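Local atomic coordinates of GDP-perosamine synthase (Caulobacter crescentus, PDB entry 3BN1), a protein that transfers the amino group of L-glutamate to GDP-4-keto-6-deoxy-D-mannose with pyridoxal 5'-phosphate, making GDP-perosamine for the lipopolysaccharide O-antigen. Residues M289-L294 against R317-P322; V105-R110 against E341-D346. All blocks are in the same frame, centred on the assembly; numbering follows the deposited sequence.

Interaction 1 of 2, residues M289-L294 against R317-P322; sequences MYTVRL and RPVFHP. With AKG (2-oxoglutaric acid), chain G.
Arg317 and Met289 meet side chain to side chain at about a right angle. From CB, the Arg317 chain turns to a CG set between the backbone N and the carbonyl carbon (chi1 63°). Arg317 CG passes 4.3 Å from Met289 CE. CD comes closest to Met289, with Arg317 CD 3.4 Å from Met289 CE. Arg317 NE stays beside the same methyl, 3.8 Å from Met289 CE. The bend at chi3 (-79°) then carries the guanidinium to 2-oxoglutarate. The C1 carboxylate carbon of the ligand lies at the guanidinium edge, in its plane. Its O2 sits near that plane. The bond from Arg317 NH1 to O2 of the ligand is weak, 2.8 Å long and bent to 120°. NH2 also approaches O2, but the distance is too short and that bond is doubtful. A cationic guanidinium facing the ligand carboxylate is consistent with anion binding.

A second touch lies further along. Thr291 CG2 meets Val319 CG2 at 3.5 Å, tight for two methyls. Thr291 OG1 makes a weak hydrogen bond to Asn349. That residue belongs to strand 347-350, which separates strands 290-294 and 317-318 in the sheet. Both touches therefore bridge across strand 347-350, between strand 290-294 or its approach and strand 317-318 or the loop that follows it. Arg233 and Gln215 of the second subunit also bind the ligand. A substrate pocket shared between two subunits in this way is characteristic of the dimeric fold-type I aminotransferases, which include the DegT/DnrJ/EryC1 family.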
loop_
_atom_site.group_PDB
_atom_site.type_symbol
_atom_site.label_atom_id
_atom_site.label_comp_id
_atom_site.label_asym_id
_atom_site.label_seq_id
_atom_site.Cartn_x
_atom_site.Cartn_y
_atom_site.Cartn_z
ATOM N N MET A 289 -2.626 18.273 16.397
ATOM C CA MET A 289 -3.926 18.898 16.544
ATOM C C MET A 289 -4.007 19.442 17.945
ATOM O O MET A 289 -3.562 18.746 18.881
ATOM C CB MET A 289 -4.961 17.786 16.490
ATOM C CG MET A 289 -4.894 17.084 15.151
ATOM S SD MET A 289 -6.348 17.343 14.215
ATOM C CE MET A 289 -6.963 15.672 14.509
ATOM N N TYR A 290 -4.585 20.642 18.053
ATOM C CA TYR A 290 -4.877 21.313 19.328
ATOM C C TYR A 290 -6.246 20.810 19.843
ATOM O O TYR A 290 -7.276 21.045 19.197
ATOM C CB TYR A 290 -4.815 22.834 19.150
ATOM C CG TYR A 290 -4.895 23.578 20.434
ATOM C CD1 TYR A 290 -6.166 23.843 21.037
ATOM C CD2 TYR A 290 -3.723 24.019 21.063
ATOM C CE1 TYR A 290 -6.251 24.577 22.243
ATOM C CE2 TYR A 290 -3.801 24.766 22.267
ATOM C CZ TYR A 290 -5.045 25.005 22.857
ATOM O OH TYR A 290 -5.036 25.723 24.042
ATOM N N THR A 291 -6.209 19.990 20.909
ATOM C CA THR A 291 -7.377 19.254 21.380
ATOM C C THR A 291 -7.911 19.728 22.735
ATOM O O THR A 291 -7.200 19.688 23.726
ATOM C CB THR A 291 -7.082 17.679 21.368
ATOM O OG1 THR A 291 -6.653 17.231 20.065
ATOM C CG2 THR A 291 -8.290 16.808 21.791
ATOM N N VAL A 292 -9.160 20.203 22.778
ATOM C CA VAL A 292 -9.759 20.607 24.048
ATOM C C VAL A 292 -10.821 19.563 24.414
ATOM O O VAL A 292 -11.229 18.756 23.558
ATOM C CB VAL A 292 -10.547 21.957 23.981
ATOM C CG1 VAL A 292 -9.679 23.186 23.769
ATOM C CG2 VAL A 292 -11.676 21.948 22.979
ATOM N N ARG A 293 -11.285 19.606 25.667
ATOM C CA ARG A 293 -12.394 18.769 26.113
ATOM C C ARG A 293 -13.370 19.831 26.568
ATOM O O ARG A 293 -13.033 20.820 27.257
ATOM C CB ARG A 293 -12.077 17.746 27.224
ATOM C CG ARG A 293 -10.925 16.838 26.789
ATOM C CD ARG A 293 -10.518 15.833 27.863
ATOM N NE ARG A 293 -11.669 15.076 28.298
ATOM C CZ ARG A 293 -11.704 14.188 29.296
ATOM N NH1 ARG A 293 -10.606 13.900 29.971
ATOM N NH2 ARG A 293 -12.858 13.600 29.624
ATOM N N LEU A 294 -14.561 19.675 26.021
ATOM C CA LEU A 294 -15.626 20.592 26.295
ATOM C C LEU A 294 -15.931 20.544 27.766
ATOM O O LEU A 294 -15.837 19.490 28.421
ATOM C CB LEU A 294 -16.868 20.252 25.465
ATOM C CG LEU A 294 -16.615 20.390 23.964
ATOM C CD1 LEU A 294 -17.938 20.762 23.382
ATOM C CD2 LEU A 294 -15.526 21.400 23.575
ATOM N N ARG A 317 -13.044 18.237 14.455
ATOM C CA ARG A 317 -13.476 16.836 14.349
ATOM C C ARG A 317 -13.438 16.281 15.748
ATOM O O ARG A 317 -12.782 16.809 16.657
ATOM C CB ARG A 317 -12.581 15.990 13.453
ATOM C CG ARG A 317 -11.259 15.972 14.068
ATOM C CD ARG A 317 -10.100 15.402 13.243
ATOM N NE ARG A 317 -10.084 13.946 13.241
ATOM C CZ ARG A 317 -9.346 13.205 12.415
ATOM N NH1 ARG A 317 -9.440 11.880 12.516
ATOM N NH2 ARG A 317 -8.533 13.775 11.500
ATOM N N PRO A 318 -14.160 15.192 15.916
ATOM C CA PRO A 318 -14.200 14.602 17.226
ATOM C C PRO A 318 -12.919 13.885 17.554
ATOM O O PRO A 318 -12.130 13.459 16.682
ATOM C CB PRO A 318 -15.356 13.614 17.124
ATOM C CG PRO A 318 -15.483 13.288 15.684
ATOM C CD PRO A 318 -14.699 14.291 14.882
ATOM N N VAL A 319 -12.706 13.766 18.852
ATOM C CA VAL A 319 -11.580 12.921 19.240
ATOM C C VAL A 319 -11.988 11.503 18.772
ATOM O O VAL A 319 -13.157 11.121 18.735
ATOM C CB VAL A 319 -11.368 13.012 20.760
ATOM C CG1 VAL A 319 -10.758 11.778 21.330
ATOM C CG2 VAL A 319 -10.466 14.239 21.020
ATOM N N PHE A 320 -11.021 10.700 18.406
ATOM C CA PHE A 320 -11.325 9.355 17.921
ATOM C C PHE A 320 -12.282 8.622 18.789
ATOM O O PHE A 320 -12.204 8.742 20.022
ATOM C CB PHE A 320 -10.047 8.545 18.023
ATOM C CG PHE A 320 -8.934 9.093 17.197
ATOM C CD1 PHE A 320 -9.034 9.059 15.821
ATOM C CD2 PHE A 320 -7.745 9.545 17.789
ATOM C CE1 PHE A 320 -8.038 9.540 15.012
ATOM C CE2 PHE A 320 -6.647 10.003 16.972
ATOM C CZ PHE A 320 -6.819 10.017 15.604
ATOM N N HIS A 321 -13.138 7.802 18.163
ATOM C CA HIS A 321 -14.084 7.003 18.950
ATOM C C HIS A 321 -13.288 5.871 19.499
ATOM O O HIS A 321 -12.558 5.239 18.736
ATOM C CB HIS A 321 -15.211 6.377 18.087
ATOM C CG HIS A 321 -16.052 7.379 17.380
ATOM N ND1 HIS A 321 -16.401 8.586 17.951
ATOM C CD2 HIS A 321 -16.569 7.389 16.127
ATOM C CE1 HIS A 321 -17.090 9.302 17.081
ATOM N NE2 HIS A 321 -17.225 8.592 15.974
ATOM N N PRO A 322 -13.487 5.551 20.782
ATOM C CA PRO A 322 -12.769 4.427 21.352
ATOM C C PRO A 322 -13.080 3.160 20.515
ATOM O O PRO A 322 -14.221 2.935 20.101
ATOM C CB PRO A 322 -13.357 4.341 22.765
ATOM C CG PRO A 322 -13.672 5.753 23.142
ATOM C CD PRO A 322 -14.172 6.357 21.826
HETATM C C1 AKG G . -7.326 11.168 10.289
HETATM O O1 AKG G . -8.406 11.354 9.666
HETATM O O2 AKG G . -6.990 11.910 11.244
HETATM C C2 AKG G . -6.427 10.068 9.884
HETATM O O5 AKG G . -5.334 9.963 10.404
HETATM C C3 AKG G . -6.945 9.090 8.850
HETATM C C4 AKG G . -5.858 8.135 8.404
HETATM C C5 AKG G . -6.276 7.509 7.100
HETATM O O3 AKG G . -5.513 6.636 6.605
HETATM O O4 AKG G . -7.480 7.850 6.522
#

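Interaction 2 of 2, residues V105-R110 against E341-D346; sequences VDNDPR and EACGVD
Between Pro109 and Cys343 the loop 105-110 runs past one side of helix 338-346, and their CA atoms are 7.1 Å apart. The contact centres on Cys343, whose CB points toward the loop. With chi1 at -68° its SG lies beside the helix backbone N and faces Asn107 ND2. Asn107 reaches it with its amide nitrogen. Asn107 ND2 lies 3.7 Å from Cys343 SG and the N-H to sulfur angle is 145°, a weak hydrogen bond. The same Asn107 ND2 gives a better bond to the Asp108 carbonyl, 2.9 Å from Asn107 ND2 to Asp108 O. It approaches from above the carbonyl plane, well away from a lone-pair direction. One NH2 group thus serves both the loop backbone and the helix, and these two bonds help fix the turn of the amide. Pro109 adds a looser touch, its O lying 4.3 Å from Cys343 SG.

Loop 105-110 follows strand 101-105, an edge strand of the large seven-stranded sheet. Helix 338-346 leads directly into strand 347-350 of the smaller antiparallel sheet. The contact therefore joins the edge of the large sheet to the part carrying the small four-stranded sheet, consistent with the large and C-terminal domains of a fold-type I aminotransferase.

Asp106 strengthens the join at the start of the helix. Its OD1 accepts from the backbone N of Ala340, and its OD2 from that of Ile339. The negative carboxylate probably also suits the positive end of the helix dipole. Asp106 OD1 takes a weak bond from Asn107 N as well, at 3.0 Å. On the far side of the loop, Asp108 forms an Asx turn. Its OD2 is 2.6 Å from Arg110 N, which meets it from above the carboxylate plane. Asp108 OD2 accepts from Thr111 N too.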
loop_
_atom_site.group_PDB
_atom_site.type_symbol
_atom_site.label_atom_id
_atom_site.label_comp_id
_atom_site.label_asym_id
_atom_site.label_seq_id
_atom_site.Cartn_x
_atom_site.Cartn_y
_atom_site.Cartn_z
ATOM N N VAL A 105 -6.370 -0.942 26.442
ATOM C CA VAL A 105 -5.989 -0.270 27.698
ATOM C C VAL A 105 -6.496 1.201 27.670
ATOM O O VAL A 105 -6.651 1.815 26.588
ATOM C CB VAL A 105 -4.443 -0.291 27.920
ATOM C CG1 VAL A 105 -3.718 0.492 26.789
ATOM C CG2 VAL A 105 -4.127 0.248 29.311
ATOM N N ASP A 106 -6.813 1.730 28.856
ATOM C CA ASP A 106 -7.381 3.071 29.005
ATOM C C ASP A 106 -6.230 4.041 28.923
ATOM O O ASP A 106 -5.080 3.631 28.978
ATOM C CB ASP A 106 -8.015 3.252 30.392
ATOM C CG ASP A 106 -9.222 4.116 30.358
ATOM O OD1 ASP A 106 -9.450 4.734 29.302
ATOM O OD2 ASP A 106 -9.939 4.192 31.374
ATOM N N ASN A 107 -6.549 5.319 28.754
ATOM C CA ASN A 107 -5.563 6.395 28.659
ATOM C C ASN A 107 -5.695 7.386 29.801
ATOM O O ASN A 107 -6.627 7.309 30.612
ATOM C CB ASN A 107 -5.790 7.250 27.401
ATOM C CG ASN A 107 -7.225 7.725 27.255
ATOM O OD1 ASN A 107 -8.058 6.948 26.823
ATOM N ND2 ASN A 107 -7.488 9.006 27.432
ATOM N N ASP A 108 -4.760 8.338 29.804
ATOM C CA ASP A 108 -4.710 9.404 30.787
ATOM C C ASP A 108 -5.765 10.413 30.376
ATOM O O ASP A 108 -5.933 10.729 29.177
ATOM C CB ASP A 108 -3.329 10.061 30.714
ATOM C CG ASP A 108 -3.133 11.199 31.745
ATOM O OD1 ASP A 108 -2.608 10.947 32.854
ATOM O OD2 ASP A 108 -3.439 12.365 31.438
ATOM N N PRO A 109 -6.459 10.934 31.376
ATOM C CA PRO A 109 -7.518 11.909 31.111
ATOM C C PRO A 109 -7.031 13.269 30.606
ATOM O O PRO A 109 -7.824 14.067 30.074
ATOM C CB PRO A 109 -8.174 12.075 32.472
ATOM C CG PRO A 109 -7.029 11.734 33.436
ATOM C CD PRO A 109 -6.413 10.542 32.795
ATOM N N ARG A 110 -5.732 13.507 30.800
ATOM C CA ARG A 110 -5.121 14.781 30.481
ATOM C C ARG A 110 -4.331 14.816 29.211
ATOM O O ARG A 110 -4.494 15.700 28.385
ATOM C CB ARG A 110 -4.256 15.218 31.657
ATOM C CG ARG A 110 -5.115 15.953 32.685
ATOM C CD ARG A 110 -4.297 16.684 33.796
ATOM N NE ARG A 110 -3.131 15.866 34.140
ATOM C CZ ARG A 110 -2.022 16.259 34.762
ATOM N NH1 ARG A 110 -1.865 17.507 35.227
ATOM N NH2 ARG A 110 -1.077 15.337 34.927
ATOM N N GLU A 341 -13.697 6.488 26.980
ATOM C CA GLU A 341 -15.094 6.806 26.633
ATOM C C GLU A 341 -15.427 8.264 26.868
ATOM O O GLU A 341 -16.048 8.912 26.000
ATOM C CB GLU A 341 -16.054 5.959 27.463
ATOM C CG GLU A 341 -16.080 4.480 27.029
ATOM C CD GLU A 341 -16.659 3.586 28.102
ATOM O OE1 GLU A 341 -17.302 4.088 29.057
ATOM O OE2 GLU A 341 -16.387 2.382 28.032
ATOM N N ALA A 342 -14.977 8.790 28.027
ATOM C CA ALA A 342 -15.202 10.207 28.411
ATOM C C ALA A 342 -14.522 11.149 27.400
ATOM O O ALA A 342 -15.105 12.126 26.912
ATOM C CB ALA A 342 -14.594 10.480 29.853
ATOM N N CYS A 343 -13.283 10.824 27.056
ATOM C CA CYS A 343 -12.548 11.650 26.106
ATOM C C CYS A 343 -13.201 11.646 24.751
ATOM O O CYS A 343 -13.290 12.681 24.108
ATOM C CB CYS A 343 -11.107 11.234 25.970
ATOM S SG CYS A 343 -10.131 11.541 27.475
ATOM N N GLY A 344 -13.680 10.473 24.348
ATOM C CA GLY A 344 -14.372 10.346 23.073
ATOM C C GLY A 344 -15.638 11.185 23.036
ATOM O O GLY A 344 -16.052 11.676 21.975
ATOM N N VAL A 345 -16.312 11.270 24.174
ATOM C CA VAL A 345 -17.539 12.047 24.286
ATOM C C VAL A 345 -17.309 13.564 24.190
ATOM O O VAL A 345 -17.950 14.282 23.406
ATOM C CB VAL A 345 -18.188 11.738 25.645
ATOM C CG1 VAL A 345 -19.269 12.780 25.997
ATOM C CG2 VAL A 345 -18.755 10.341 25.598
ATOM N N ASP A 346 -16.359 14.057 24.973
ATOM C CA ASP A 346 -16.150 15.497 25.049
ATOM C C ASP A 346 -14.960 16.096 24.261
ATOM O O ASP A 346 -14.776 17.315 24.242
ATOM C CB ASP A 346 -16.208 15.933 26.555
ATOM C CG ASP A 346 -14.939 15.583 27.334
ATOM O OD1 ASP A 346 -13.903 15.302 26.715
ATOM O OD2 ASP A 346 -14.969 15.598 28.595
#

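From the N terminus, the chain leaves edge strand 101-105 through 105-110. Interaction 2 closes a circuit of 230 intervening residues when 341-346 meets this loop. Interaction 1 lies within that circuit. It closes a much shorter loop from 289-294 to 317-322, which contains helix 302-311. The contacts nest and do not cross. Their centres are 10 Å apart, and Arg293 links them. Its NE forms a salt bridge with Asp346 OD1 at 2.7 Å, and its NH1 probably bonds to Pro109 O. Strand 290-294, helix 338-346 and the edge of the large sheet are thereby tied together.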